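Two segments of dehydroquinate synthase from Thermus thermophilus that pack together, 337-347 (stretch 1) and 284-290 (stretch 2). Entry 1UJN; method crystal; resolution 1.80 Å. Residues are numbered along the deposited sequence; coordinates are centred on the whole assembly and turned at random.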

# COMPACT_ATOMS: atom_id res chain seq x y z
N TRP A 337 13.52 15.64 -35.97
CA TRP A 337 12.50 14.64 -35.62
C TRP A 337 11.24 14.93 -36.44
O TRP A 337 10.66 14.03 -37.05
CB TRP A 337 12.22 14.73 -34.12
CG TRP A 337 11.15 13.81 -33.60
CD1 TRP A 337 11.28 12.49 -33.24
CD2 TRP A 337 9.80 14.17 -33.30
NE1 TRP A 337 10.09 12.02 -32.72
CE2 TRP A 337 9.16 13.03 -32.75
CE3 TRP A 337 9.06 15.36 -33.44
CZ2 TRP A 337 7.83 13.04 -32.33
CZ3 TRP A 337 7.73 15.37 -33.03
CH2 TRP A 337 7.13 14.22 -32.48
N ARG A 338 10.83 16.20 -36.47
CA ARG A 338 9.65 16.60 -37.23
C ARG A 338 9.81 16.26 -38.70
O ARG A 338 8.91 15.69 -39.32
CB ARG A 338 9.40 18.11 -37.09
CG ARG A 338 8.83 18.55 -35.75
CD ARG A 338 8.55 20.04 -35.77
NE ARG A 338 7.42 20.36 -36.63
CZ ARG A 338 7.09 21.58 -37.02
NH1 ARG A 338 7.80 22.62 -36.62
NH2 ARG A 338 6.04 21.76 -37.82
N GLU A 339 10.96 16.59 -39.28
CA GLU A 339 11.22 16.30 -40.68
C GLU A 339 11.20 14.80 -40.94
O GLU A 339 10.66 14.35 -41.95
CB GLU A 339 12.57 16.89 -41.11
CG GLU A 339 12.62 18.41 -41.13
CD GLU A 339 11.58 19.03 -42.05
OE1 GLU A 339 11.53 18.64 -43.24
OE2 GLU A 339 10.82 19.91 -41.59
N GLU A 340 11.78 14.04 -40.02
CA GLU A 340 11.81 12.58 -40.15
C GLU A 340 10.39 12.03 -40.23
O GLU A 340 10.12 11.09 -40.98
CB GLU A 340 12.54 11.96 -38.96
CG GLU A 340 14.06 12.02 -39.06
CD GLU A 340 14.65 10.81 -39.76
OE1 GLU A 340 13.90 10.11 -40.47
OE2 GLU A 340 15.87 10.57 -39.60
N LEU A 341 9.49 12.61 -39.45
CA LEU A 341 8.09 12.17 -39.42
C LEU A 341 7.30 12.70 -40.61
O LEU A 341 6.45 12.00 -41.16
CB LEU A 341 7.42 12.61 -38.12
CG LEU A 341 7.94 11.96 -36.84
CD1 LEU A 341 7.09 12.42 -35.67
CD2 LEU A 341 7.90 10.45 -36.97
N LYS A 342 7.55 13.95 -40.98
CA LYS A 342 6.85 14.55 -42.11
C LYS A 342 7.18 13.74 -43.35
O LYS A 342 6.31 13.49 -44.19
CB LYS A 342 7.28 16.01 -42.29
CG LYS A 342 6.90 16.89 -41.10
CD LYS A 342 7.47 18.30 -41.21
CE LYS A 342 6.80 19.10 -42.31
NZ LYS A 342 7.22 20.53 -42.26
N GLY A 343 8.43 13.31 -43.45
CA GLY A 343 8.86 12.51 -44.59
C GLY A 343 8.25 11.12 -44.55
O GLY A 343 8.66 10.23 -45.30
N LEU A 344 7.27 10.93 -43.67
CA LEU A 344 6.59 9.65 -43.53
C LEU A 344 5.09 9.87 -43.45
O LEU A 344 4.30 8.93 -43.43
CB LEU A 344 7.08 8.92 -42.27
CG LEU A 344 8.56 8.55 -42.25
CD1 LEU A 344 8.92 7.88 -40.93
CD2 LEU A 344 8.87 7.63 -43.42
N GLY A 345 4.69 11.14 -43.42
CA GLY A 345 3.28 11.49 -43.36
C GLY A 345 2.68 11.39 -41.97
O GLY A 345 1.47 11.51 -41.80
N LEU A 346 3.53 11.16 -40.97
CA LEU A 346 3.06 11.05 -39.59
C LEU A 346 2.98 12.43 -38.95
O LEU A 346 2.70 12.55 -37.75
CB LEU A 346 4.01 10.15 -38.79
CG LEU A 346 4.18 8.73 -39.34
CD1 LEU A 346 5.20 7.98 -38.50
CD2 LEU A 346 2.84 8.01 -39.33
N LEU A 347 3.22 13.46 -39.75
CA LEU A 347 3.16 14.83 -39.28
C LEU A 347 2.98 15.79 -40.45
O LEU A 347 3.14 15.34 -41.61
CB LEU A 347 4.45 15.18 -38.52
CG LEU A 347 4.45 16.52 -37.78
CD1 LEU A 347 3.37 16.53 -36.71
CD2 LEU A 347 5.82 16.75 -37.15
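Stretch 2, residues 284-290: PPLPPLA

A segment with four prolines among its seven residues can offer few backbone NH groups, and here a single one, that of Leu-286, fastens it to its partner: Leu-286 N donates to Leu-346 O at 3.0 Å, nearly straight at 174°. The same carbonyl also receives a CA-H...O contact, with Pro-285 CA 3.6 Å from Leu-346 O. Stretch 2 is extended throughout, its phi near -50° to -145° and psi near 135° to 160°, without forming a regular strand. It meets stretch 1 first where the helix has ended, Pro-285 lying beside Leu-346 with their CA atoms 4.2 Å apart, and then runs back alongside the helix toward its earlier residues, bringing Leu-289 level with Arg-338.

The principle is that a proline-rich strip can anchor largely through its non-proline residues, here Leu-286 and Leu-289. Both have CA-to-CB bonds pointing sideways, yet their ends come nearer to stretch 1. Leu-286 CD1 lies 3.5 Å from Trp-337 CH2 and 4.0 Å from Leu-341 CD1. Leu-289 CD1 approaches the edge of the indole, 3.8 Å from Trp-337 CZ3, and also packs 4.0 Å from Leu-347 CD2. Leu-347 thus touches both leucines, its CD1 being 4.1 Å from Leu-286 CB. At the Leu-289 end, the guanidinium of Arg-338 turns one face to Leu-289 O, with NE of Arg-338 3.7 Å from that oxygen.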

# COMPACT_ATOMS: atom_id res chain seq x y z
N PRO A 284 -0.40 6.39 -35.23
CA PRO A 284 -1.34 7.42 -35.68
C PRO A 284 -0.63 8.77 -35.84
O PRO A 284 0.21 9.14 -35.01
CB PRO A 284 -2.40 7.43 -34.59
CG PRO A 284 -1.62 7.05 -33.36
CD PRO A 284 -0.74 5.93 -33.87
N PRO A 285 -0.95 9.51 -36.92
CA PRO A 285 -0.35 10.82 -37.18
C PRO A 285 -0.52 11.76 -35.99
O PRO A 285 -1.54 11.73 -35.30
CB PRO A 285 -1.10 11.29 -38.42
CG PRO A 285 -1.33 10.00 -39.16
CD PRO A 285 -1.80 9.09 -38.05
N LEU A 286 0.48 12.60 -35.77
CA LEU A 286 0.47 13.55 -34.66
C LEU A 286 -0.04 14.93 -35.05
O LEU A 286 0.01 15.32 -36.21
CB LEU A 286 1.88 13.69 -34.09
CG LEU A 286 2.55 12.43 -33.55
CD1 LEU A 286 3.99 12.74 -33.14
CD2 LEU A 286 1.75 11.91 -32.36
N PRO A 287 -0.52 15.70 -34.06
CA PRO A 287 -1.03 17.06 -34.29
C PRO A 287 0.17 18.00 -34.36
O PRO A 287 1.23 17.69 -33.81
CB PRO A 287 -1.88 17.31 -33.06
CG PRO A 287 -1.10 16.61 -31.99
CD PRO A 287 -0.73 15.30 -32.65
N PRO A 288 0.03 19.15 -35.02
CA PRO A 288 1.18 20.05 -35.08
C PRO A 288 1.73 20.36 -33.69
O PRO A 288 0.97 20.51 -32.73
CB PRO A 288 0.62 21.29 -35.79
CG PRO A 288 -0.86 21.22 -35.51
CD PRO A 288 -1.16 19.75 -35.65
N LEU A 289 3.05 20.42 -33.59
CA LEU A 289 3.70 20.69 -32.32
C LEU A 289 4.96 21.52 -32.50
O LEU A 289 5.74 21.30 -33.42
CB LEU A 289 4.02 19.36 -31.63
CG LEU A 289 4.20 18.16 -32.58
CD1 LEU A 289 5.43 18.37 -33.46
CD2 LEU A 289 4.33 16.88 -31.77
N ALA A 290 5.14 22.50 -31.62
CA ALA A 290 6.31 23.37 -31.67
C ALA A 290 7.18 23.09 -30.46
O ALA A 290 6.68 22.68 -29.41
CB ALA A 290 5.87 24.83 -31.68